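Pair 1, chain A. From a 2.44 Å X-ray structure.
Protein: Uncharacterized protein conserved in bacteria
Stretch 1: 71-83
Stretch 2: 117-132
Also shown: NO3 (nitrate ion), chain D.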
# COMPACT_ATOMS: atom_id res chain seq x y z
N GLY A 71 -0.32 12.71 -10.19
CA GLY A 71 0.59 11.59 -10.13
C GLY A 71 0.78 11.12 -8.70
O GLY A 71 0.87 9.92 -8.44
N ASP A 72 0.85 12.07 -7.77
CA ASP A 72 1.03 11.77 -6.35
C ASP A 72 -0.14 10.95 -5.81
O ASP A 72 0.03 10.06 -4.97
CB ASP A 72 1.17 13.06 -5.54
CG ASP A 72 2.59 13.62 -5.56
OD1 ASP A 72 3.23 13.56 -6.63
OD2 ASP A 72 3.06 14.12 -4.51
N LEU A 73 -1.34 11.28 -6.29
CA LEU A 73 -2.52 10.55 -5.86
C LEU A 73 -2.39 9.11 -6.32
O LEU A 73 -2.66 8.18 -5.55
CB LEU A 73 -3.78 11.19 -6.43
CG LEU A 73 -4.09 12.61 -5.92
CD1 LEU A 73 -5.54 12.96 -6.25
CD2 LEU A 73 -3.87 12.69 -4.42
N ASN A 74 -1.95 8.93 -7.56
CA ASN A 74 -1.75 7.59 -8.11
C ASN A 74 -0.74 6.78 -7.30
O ASN A 74 -0.96 5.61 -7.00
CB ASN A 74 -1.29 7.65 -9.56
CG ASN A 74 -2.36 8.18 -10.48
OD1 ASN A 74 -3.51 7.75 -10.43
ND2 ASN A 74 -1.98 9.11 -11.35
N ASP A 75 0.38 7.41 -6.93
CA ASP A 75 1.39 6.68 -6.15
C ASP A 75 0.82 6.31 -4.79
O ASP A 75 1.07 5.22 -4.28
CB ASP A 75 2.66 7.52 -5.98
CG ASP A 75 3.34 7.86 -7.32
OD1 ASP A 75 3.04 7.20 -8.35
OD2 ASP A 75 4.20 8.77 -7.33
N PHE A 76 0.02 7.21 -4.21
CA PHE A 76 -0.58 6.97 -2.90
C PHE A 76 -1.36 5.66 -2.88
O PHE A 76 -1.25 4.86 -1.95
CB PHE A 76 -1.49 8.15 -2.53
CG PHE A 76 -1.96 8.12 -1.11
CD1 PHE A 76 -1.15 7.61 -0.10
CD2 PHE A 76 -3.22 8.61 -0.77
CE1 PHE A 76 -1.58 7.56 1.22
CE2 PHE A 76 -3.67 8.57 0.55
CZ PHE A 76 -2.85 8.05 1.54
N LYS A 77 -2.14 5.45 -3.93
CA LYS A 77 -2.93 4.24 -4.05
C LYS A 77 -2.04 3.00 -3.89
O LYS A 77 -2.38 2.07 -3.15
CB LYS A 77 -3.63 4.24 -5.41
CG LYS A 77 -4.23 2.93 -5.82
CD LYS A 77 -4.73 3.00 -7.26
CE LYS A 77 -5.18 1.63 -7.73
NZ LYS A 77 -5.56 1.64 -9.17
N TYR A 78 -0.90 2.99 -4.56
CA TYR A 78 0.02 1.86 -4.47
C TYR A 78 0.70 1.79 -3.10
O TYR A 78 1.06 0.71 -2.64
CB TYR A 78 1.05 1.94 -5.60
CG TYR A 78 0.40 1.69 -6.94
CD1 TYR A 78 -0.03 0.41 -7.29
CD2 TYR A 78 0.11 2.75 -7.81
CE1 TYR A 78 -0.75 0.19 -8.47
CE2 TYR A 78 -0.61 2.54 -9.00
CZ TYR A 78 -1.03 1.25 -9.32
OH TYR A 78 -1.73 1.02 -10.48
N GLN A 79 0.85 2.94 -2.45
CA GLN A 79 1.46 2.97 -1.12
C GLN A 79 0.44 2.40 -0.14
O GLN A 79 0.81 1.75 0.85
CB GLN A 79 1.82 4.41 -0.73
CG GLN A 79 2.87 5.01 -1.63
CD GLN A 79 2.95 6.51 -1.56
OE1 GLN A 79 3.79 7.12 -2.23
NE2 GLN A 79 2.08 7.13 -0.76
N ILE A 80 -0.83 2.63 -0.42
CA ILE A 80 -1.90 2.10 0.44
C ILE A 80 -1.89 0.57 0.35
O ILE A 80 -2.03 -0.12 1.36
CB ILE A 80 -3.28 2.61 -0.00
CG1 ILE A 80 -3.41 4.10 0.35
CG2 ILE A 80 -4.38 1.78 0.66
CD1 ILE A 80 -4.62 4.77 -0.27
N LYS A 81 -1.73 0.06 -0.87
CA LYS A 81 -1.69 -1.39 -1.07
C LYS A 81 -0.57 -2.03 -0.26
O LYS A 81 -0.78 -3.04 0.43
CB LYS A 81 -1.51 -1.73 -2.55
CG LYS A 81 -2.79 -2.19 -3.22
CD LYS A 81 -3.38 -3.39 -2.47
CE LYS A 81 -4.74 -3.80 -3.00
NZ LYS A 81 -5.34 -4.87 -2.15
N VAL A 82 0.62 -1.44 -0.32
CA VAL A 82 1.76 -1.97 0.41
C VAL A 82 1.47 -2.02 1.91
O VAL A 82 1.68 -3.06 2.55
CB VAL A 82 3.04 -1.13 0.12
CG1 VAL A 82 4.19 -1.58 1.01
CG2 VAL A 82 3.43 -1.31 -1.34
N GLU A 83 1.00 -0.92 2.48
CA GLU A 83 0.68 -0.87 3.90
C GLU A 83 -0.34 -1.97 4.19
O GLU A 83 -0.31 -2.62 5.24
CB GLU A 83 0.08 0.50 4.24
CG GLU A 83 -0.64 0.56 5.57
CD GLU A 83 0.28 0.39 6.77
OE1 GLU A 83 1.49 0.11 6.57
OE2 GLU A 83 -0.20 0.54 7.91
N SER A 117 12.95 -0.30 -0.53
CA SER A 117 11.60 0.15 -0.16
C SER A 117 11.03 0.97 -1.31
O SER A 117 11.76 1.35 -2.23
CB SER A 117 11.64 1.03 1.09
OG SER A 117 12.13 2.32 0.77
N ILE A 118 9.74 1.25 -1.27
CA ILE A 118 9.13 2.05 -2.32
C ILE A 118 9.20 3.52 -1.95
O ILE A 118 8.43 4.33 -2.46
CB ILE A 118 7.65 1.68 -2.55
CG1 ILE A 118 6.84 1.88 -1.26
CG2 ILE A 118 7.55 0.23 -3.06
CD1 ILE A 118 5.34 1.64 -1.44
N ALA A 119 10.13 3.87 -1.07
CA ALA A 119 10.30 5.26 -0.67
C ALA A 119 10.96 6.01 -1.83
O ALA A 119 10.73 7.20 -2.03
CB ALA A 119 11.18 5.35 0.59
N SER A 120 11.76 5.29 -2.60
CA SER A 120 12.46 5.88 -3.73
C SER A 120 11.75 5.65 -5.05
O SER A 120 12.25 6.03 -6.11
CB SER A 120 13.87 5.29 -3.80
OG SER A 120 13.83 3.87 -3.82
N GLN A 121 10.57 5.03 -5.00
CA GLN A 121 9.84 4.74 -6.22
C GLN A 121 8.60 5.59 -6.47
O GLN A 121 7.90 6.02 -5.55
CB GLN A 121 9.48 3.25 -6.26
CG GLN A 121 10.71 2.36 -6.20
CD GLN A 121 10.37 0.89 -6.11
OE1 GLN A 121 11.22 0.07 -5.77
NE2 GLN A 121 9.13 0.55 -6.43
N GLU A 122 8.33 5.82 -7.75
CA GLU A 122 7.21 6.63 -8.18
C GLU A 122 6.76 6.18 -9.58
O GLU A 122 7.44 5.39 -10.23
CB GLU A 122 7.67 8.09 -8.18
CG GLU A 122 6.73 9.11 -8.78
CD GLU A 122 6.96 10.50 -8.21
OE1 GLU A 122 8.12 10.83 -7.89
OE2 GLU A 122 5.97 11.27 -8.09
N GLY A 123 5.61 6.67 -10.01
CA GLY A 123 5.10 6.33 -11.33
C GLY A 123 5.04 4.86 -11.72
O GLY A 123 4.60 4.02 -10.94
N ALA A 124 5.48 4.56 -12.94
CA ALA A 124 5.47 3.19 -13.46
C ALA A 124 6.34 2.24 -12.65
O ALA A 124 6.01 1.07 -12.49
CB ALA A 124 5.90 3.18 -14.94
N THR A 125 7.47 2.74 -12.16
CA THR A 125 8.36 1.90 -11.37
C THR A 125 7.60 1.44 -10.15
O THR A 125 7.65 0.27 -9.77
CB THR A 125 9.58 2.69 -10.88
OG1 THR A 125 10.25 3.28 -11.99
CG2 THR A 125 10.52 1.77 -10.13
N LEU A 126 6.88 2.37 -9.53
CA LEU A 126 6.12 2.06 -8.33
C LEU A 126 5.00 1.07 -8.58
O LEU A 126 4.90 0.06 -7.88
CB LEU A 126 5.56 3.35 -7.72
CG LEU A 126 4.56 3.21 -6.57
CD1 LEU A 126 5.12 2.30 -5.49
CD2 LEU A 126 4.26 4.59 -6.04
N ARG A 127 4.16 1.33 -9.58
CA ARG A 127 3.07 0.39 -9.85
C ARG A 127 3.58 -0.98 -10.26
O ARG A 127 2.99 -2.01 -9.91
CB ARG A 127 2.11 0.94 -10.93
CG ARG A 127 2.75 1.71 -12.08
CD ARG A 127 1.70 2.03 -13.15
NE ARG A 127 2.13 3.10 -14.06
CZ ARG A 127 1.99 4.40 -13.81
NH1 ARG A 127 1.40 4.81 -12.69
NH2 ARG A 127 2.44 5.30 -14.68
N ASP A 128 4.70 -1.00 -10.98
CA ASP A 128 5.28 -2.26 -11.42
C ASP A 128 5.57 -3.19 -10.24
O ASP A 128 5.07 -4.32 -10.18
CB ASP A 128 6.57 -1.98 -12.19
CG ASP A 128 7.09 -3.19 -12.95
OD1 ASP A 128 7.44 -4.20 -12.30
OD2 ASP A 128 7.13 -3.12 -14.19
N TYR A 129 6.38 -2.71 -9.30
CA TYR A 129 6.73 -3.50 -8.12
C TYR A 129 5.51 -3.93 -7.33
O TYR A 129 5.47 -5.04 -6.81
CB TYR A 129 7.66 -2.71 -7.18
CG TYR A 129 7.67 -3.29 -5.77
CD1 TYR A 129 8.41 -4.43 -5.47
CD2 TYR A 129 6.91 -2.70 -4.76
CE1 TYR A 129 8.38 -4.99 -4.18
CE2 TYR A 129 6.87 -3.24 -3.49
CZ TYR A 129 7.60 -4.39 -3.20
OH TYR A 129 7.53 -4.94 -1.93
N VAL A 130 4.52 -3.05 -7.23
CA VAL A 130 3.32 -3.38 -6.47
C VAL A 130 2.39 -4.35 -7.19
O VAL A 130 1.95 -5.34 -6.61
CB VAL A 130 2.53 -2.12 -6.12
CG1 VAL A 130 1.29 -2.50 -5.30
CG2 VAL A 130 3.41 -1.14 -5.36
N ASP A 131 2.09 -4.07 -8.46
CA ASP A 131 1.19 -4.94 -9.20
C ASP A 131 1.84 -6.26 -9.56
O ASP A 131 1.15 -7.23 -9.87
CB ASP A 131 0.68 -4.26 -10.48
CG ASP A 131 -0.35 -3.17 -10.19
OD1 ASP A 131 -1.00 -3.22 -9.13
OD2 ASP A 131 -0.52 -2.28 -11.05
N ARG A 132 3.16 -6.31 -9.51
CA ARG A 132 3.86 -7.53 -9.85
C ARG A 132 4.55 -8.19 -8.67
O ARG A 132 3.94 -8.99 -7.97
CB ARG A 132 4.87 -7.26 -10.96
CG ARG A 132 4.22 -7.08 -12.31
CD ARG A 132 5.24 -6.83 -13.39
NE ARG A 132 4.64 -6.93 -14.72
CZ ARG A 132 4.23 -8.07 -15.27
NH1 ARG A 132 4.37 -9.22 -14.63
NH2 ARG A 132 3.69 -8.05 -16.48
N NO3 D . 1.65 10.27 -1.34
O1 NO3 D . 1.70 9.67 -0.06
O2 NO3 D . 0.51 11.03 -1.73
O3 NO3 D . 2.75 10.13 -2.23
O HOH W 1 2.25 5.13 -9.46

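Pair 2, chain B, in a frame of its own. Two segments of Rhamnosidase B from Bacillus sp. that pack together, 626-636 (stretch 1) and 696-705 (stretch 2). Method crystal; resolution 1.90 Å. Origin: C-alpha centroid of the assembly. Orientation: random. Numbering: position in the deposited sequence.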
# COMPACT_ATOMS: atom_id res chain seq x y z
N ILE B 626 -10.90 12.81 3.23
CA ILE B 626 -11.83 12.05 4.05
C ILE B 626 -11.77 12.77 5.40
O ILE B 626 -10.77 12.71 6.11
CB ILE B 626 -11.40 10.58 4.24
CG1 ILE B 626 -11.41 9.85 2.90
CG2 ILE B 626 -12.35 9.89 5.21
CD1 ILE B 626 -11.02 8.39 2.98
N PRO B 627 -12.84 13.50 5.75
CA PRO B 627 -12.88 14.24 7.01
C PRO B 627 -12.35 13.46 8.22
O PRO B 627 -11.46 13.92 8.92
CB PRO B 627 -14.36 14.60 7.15
CG PRO B 627 -14.76 14.83 5.71
CD PRO B 627 -14.11 13.66 5.01
N ASN B 628 -12.90 12.27 8.45
CA ASN B 628 -12.46 11.45 9.58
C ASN B 628 -10.96 11.16 9.57
O ASN B 628 -10.34 11.10 10.63
CB ASN B 628 -13.26 10.14 9.61
CG ASN B 628 -14.68 10.33 10.11
OD1 ASN B 628 -15.56 9.51 9.86
ND2 ASN B 628 -14.90 11.42 10.85
N TRP B 629 -10.37 10.97 8.39
CA TRP B 629 -8.94 10.70 8.34
C TRP B 629 -8.17 11.90 8.88
O TRP B 629 -7.20 11.73 9.62
CB TRP B 629 -8.48 10.40 6.90
CG TRP B 629 -8.65 8.95 6.45
CD1 TRP B 629 -7.88 8.29 5.54
CD2 TRP B 629 -9.69 8.03 6.84
NE1 TRP B 629 -8.37 7.02 5.33
CE2 TRP B 629 -9.48 6.84 6.11
CE3 TRP B 629 -10.77 8.10 7.73
CZ2 TRP B 629 -10.31 5.72 6.24
CZ3 TRP B 629 -11.60 6.99 7.86
CH2 TRP B 629 -11.37 5.82 7.12
N THR B 630 -8.59 13.10 8.51
CA THR B 630 -7.90 14.28 9.00
C THR B 630 -8.14 14.41 10.50
O THR B 630 -7.25 14.82 11.25
CB THR B 630 -8.37 15.55 8.26
OG1 THR B 630 -7.98 15.46 6.88
CG2 THR B 630 -7.74 16.80 8.87
N PHE B 631 -9.34 14.06 10.95
CA PHE B 631 -9.64 14.13 12.38
C PHE B 631 -8.77 13.11 13.12
O PHE B 631 -8.34 13.36 14.25
CB PHE B 631 -11.12 13.84 12.65
CG PHE B 631 -12.07 14.79 11.96
CD1 PHE B 631 -11.67 16.08 11.62
CD2 PHE B 631 -13.37 14.39 11.66
CE1 PHE B 631 -12.56 16.96 10.98
CE2 PHE B 631 -14.26 15.27 11.03
CZ PHE B 631 -13.85 16.55 10.69
N PHE B 632 -8.52 11.96 12.49
CA PHE B 632 -7.69 10.93 13.13
C PHE B 632 -6.24 11.39 13.17
O PHE B 632 -5.48 10.98 14.05
CB PHE B 632 -7.82 9.59 12.39
CG PHE B 632 -9.18 8.97 12.49
CD1 PHE B 632 -10.01 9.25 13.58
CD2 PHE B 632 -9.64 8.11 11.50
CE1 PHE B 632 -11.28 8.69 13.67
CE2 PHE B 632 -10.91 7.54 11.59
CZ PHE B 632 -11.73 7.83 12.67
N TRP B 633 -5.87 12.24 12.22
CA TRP B 633 -4.52 12.79 12.17
C TRP B 633 -4.33 13.69 13.39
O TRP B 633 -3.29 13.67 14.04
CB TRP B 633 -4.31 13.61 10.89
CG TRP B 633 -3.04 14.42 10.90
CD1 TRP B 633 -1.76 13.95 10.79
CD2 TRP B 633 -2.93 15.85 11.05
NE1 TRP B 633 -0.86 14.98 10.87
CE2 TRP B 633 -1.55 16.16 11.02
CE3 TRP B 633 -3.85 16.89 11.20
CZ2 TRP B 633 -1.07 17.47 11.15
CZ3 TRP B 633 -3.38 18.19 11.32
CH2 TRP B 633 -2.01 18.47 11.29
N ILE B 634 -5.35 14.49 13.69
CA ILE B 634 -5.27 15.37 14.85
C ILE B 634 -5.15 14.51 16.10
O ILE B 634 -4.35 14.79 16.99
CB ILE B 634 -6.52 16.28 14.94
CG1 ILE B 634 -6.52 17.27 13.77
CG2 ILE B 634 -6.53 17.02 16.27
CD1 ILE B 634 -7.76 18.14 13.68
N LEU B 635 -5.95 13.45 16.16
CA LEU B 635 -5.92 12.53 17.29
C LEU B 635 -4.51 11.96 17.42
O LEU B 635 -3.93 11.96 18.50
CB LEU B 635 -6.90 11.38 17.06
CG LEU B 635 -7.57 10.72 18.27
CD1 LEU B 635 -8.09 9.36 17.87
CD2 LEU B 635 -6.61 10.59 19.43
N ALA B 636 -3.96 11.48 16.30
CA ALA B 636 -2.62 10.90 16.31
C ALA B 636 -1.57 11.90 16.79
O ALA B 636 -0.63 11.53 17.49
CB ALA B 636 -2.26 10.39 14.91
N THR B 696 -23.59 11.68 10.27
CA THR B 696 -23.42 11.70 11.71
C THR B 696 -22.03 11.35 12.26
O THR B 696 -21.47 12.12 13.04
CB THR B 696 -24.47 10.80 12.40
OG1 THR B 696 -25.78 11.16 11.95
CG2 THR B 696 -24.41 10.97 13.92
N HIS B 697 -21.47 10.21 11.86
CA HIS B 697 -20.16 9.84 12.40
C HIS B 697 -19.07 10.91 12.30
O HIS B 697 -18.35 11.14 13.27
CB HIS B 697 -19.67 8.50 11.82
CG HIS B 697 -19.48 8.49 10.33
ND1 HIS B 697 -18.62 9.36 9.68
CD2 HIS B 697 -19.98 7.67 9.38
CE1 HIS B 697 -18.61 9.07 8.39
NE2 HIS B 697 -19.43 8.06 8.18
N GLN B 698 -18.94 11.59 11.16
CA GLN B 698 -17.91 12.62 11.06
C GLN B 698 -18.28 13.89 11.82
O GLN B 698 -17.41 14.69 12.18
CB GLN B 698 -17.57 12.95 9.60
CG GLN B 698 -18.74 13.19 8.67
CD GLN B 698 -18.28 13.42 7.24
OE1 GLN B 698 -17.43 12.70 6.73
NE2 GLN B 698 -18.85 14.43 6.58
N ASN B 699 -19.56 14.08 12.09
CA ASN B 699 -19.99 15.24 12.85
C ASN B 699 -19.53 15.01 14.29
O ASN B 699 -19.03 15.91 14.95
CB ASN B 699 -21.52 15.37 12.80
CG ASN B 699 -21.97 16.34 11.73
OD1 ASN B 699 -22.02 17.56 11.95
ND2 ASN B 699 -22.30 15.82 10.55
N LEU B 700 -19.68 13.77 14.75
CA LEU B 700 -19.27 13.38 16.09
C LEU B 700 -17.76 13.48 16.27
O LEU B 700 -17.28 13.98 17.29
CB LEU B 700 -19.74 11.95 16.38
CG LEU B 700 -21.26 11.73 16.42
CD1 LEU B 700 -21.56 10.24 16.39
CD2 LEU B 700 -21.84 12.38 17.68
N PHE B 701 -17.00 13.00 15.28
CA PHE B 701 -15.55 13.06 15.37
C PHE B 701 -15.03 14.49 15.30
O PHE B 701 -13.95 14.78 15.82
CB PHE B 701 -14.92 12.19 14.27
CG PHE B 701 -14.74 10.74 14.67
CD1 PHE B 701 -15.14 9.72 13.81
CD2 PHE B 701 -14.17 10.41 15.89
CE1 PHE B 701 -14.97 8.38 14.16
CE2 PHE B 701 -13.99 9.07 16.25
CZ PHE B 701 -14.39 8.05 15.39
N LEU B 702 -15.78 15.38 14.66
CA LEU B 702 -15.34 16.77 14.59
C LEU B 702 -15.39 17.37 15.99
O LEU B 702 -14.51 18.14 16.38
CB LEU B 702 -16.25 17.58 13.65
CG LEU B 702 -15.94 19.08 13.55
CD1 LEU B 702 -14.46 19.31 13.28
CD2 LEU B 702 -16.78 19.69 12.43
N VAL B 703 -16.41 17.00 16.75
CA VAL B 703 -16.54 17.49 18.12
C VAL B 703 -15.30 17.08 18.91
O VAL B 703 -14.62 17.92 19.50
CB VAL B 703 -17.79 16.89 18.81
CG1 VAL B 703 -17.80 17.28 20.29
CG2 VAL B 703 -19.05 17.39 18.12
N LYS B 704 -15.00 15.78 18.89
CA LYS B 704 -13.84 15.27 19.62
C LYS B 704 -12.53 15.86 19.11
O LYS B 704 -11.62 16.11 19.89
CB LYS B 704 -13.78 13.74 19.53
CG LYS B 704 -12.67 13.14 20.40
CD LYS B 704 -12.56 11.64 20.22
CE LYS B 704 -11.28 11.12 20.87
NZ LYS B 704 -11.05 9.68 20.54
N ALA B 705 -12.43 16.07 17.80
CA ALA B 705 -11.23 16.65 17.21
C ALA B 705 -11.02 18.07 17.73
O ALA B 705 -9.91 18.47 18.06
CB ALA B 705 -11.33 16.65 15.69
O HOH W 2 -15.10 11.11 7.12

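In both pairs, two helices pack while running in nearly the same direction; in pair 1 a loop ahead of the second helix also makes contact. The angle between their axes is 23° in pair 1 and 24° in pair 2, and the axes approach to 9.6 Å and 9.5 Å. Fourteen central residues superpose with an RMSD of 0.4 Å. The buried surface is also similar, 595 Å² in pair 1 and 519 Å² in pair 2.

The central match is Tyr A78 with Phe B631. Each is an aromatic knob in a hole of four residues on the other helix. Tyr A78 sits among Leu A126, Arg A127, Val A130 and Asp A131. Phe B631 sits among Gln B698, Phe B701, Leu B702 and Ala B705. In both, a carbon from matched positions Arg A127 and Leu B702 covers a ring face. In pair 1 it is a side-chain carbon: Arg A127 CB lies 3.7 Å from the Tyr A78 ring centroid. In pair 2 it is a backbone carbon: Leu B702 CA lies 4.2 Å from the Phe B631 ring centroid.

Asp A75 matches Asn B628, and both point toward the partner helix. Gly A123 N donates a hydrogen bond to Asp A75 OD1 at 3.1 Å. Water 1 also joins Asp A75 OD1 to Gly A123 O. Gly A123 has positive phi, which favours glycine. Its match, Gln B698, is an ordinary helical residue with a side chain. There water 2 accepts from Asn B628 N and donates to Gln B698 OE1, both at 2.8 Å. A water thus links this matched pair of positions in each structure, through different atoms.

Leu A126 matches Phe B701. Leu A126 CD2 packs 3.3 Å from Asp A75 CB, and its CG lies 3.9 Å from Tyr A78 CB. Phe B701 likewise packs on the knob, with its CB 3.7 Å from Phe B631 CD2. It also offers its ring face to the edge of Phe B632, with centroids 4.9 Å apart and planes at 82°. Gln A79, the match of Phe B632, has no ring; its CG lies 4.2 Å from Ile A118 CD1.

Val A130 matches Ala B705. Val A130 CG1 reaches Tyr A78 CD1 at 3.8 Å, while the smaller Ala B705 places CB 4.1 Å from Phe B631 CD1. Lys A81 and Ile B634 match beside them. Lys A81 CB lies 4.0 Å from Val A130 CG1, but the end of the lysine leads away. Ile B634 CD1 lies 4.4 Å from Ala B705 CB.

Val A82 matches Leu B635. Val A82 CG2 meets Val A130 CG2 at 4.0 Å. Leu B635 CD1 approaches Lys B704 NZ at 4.0 Å.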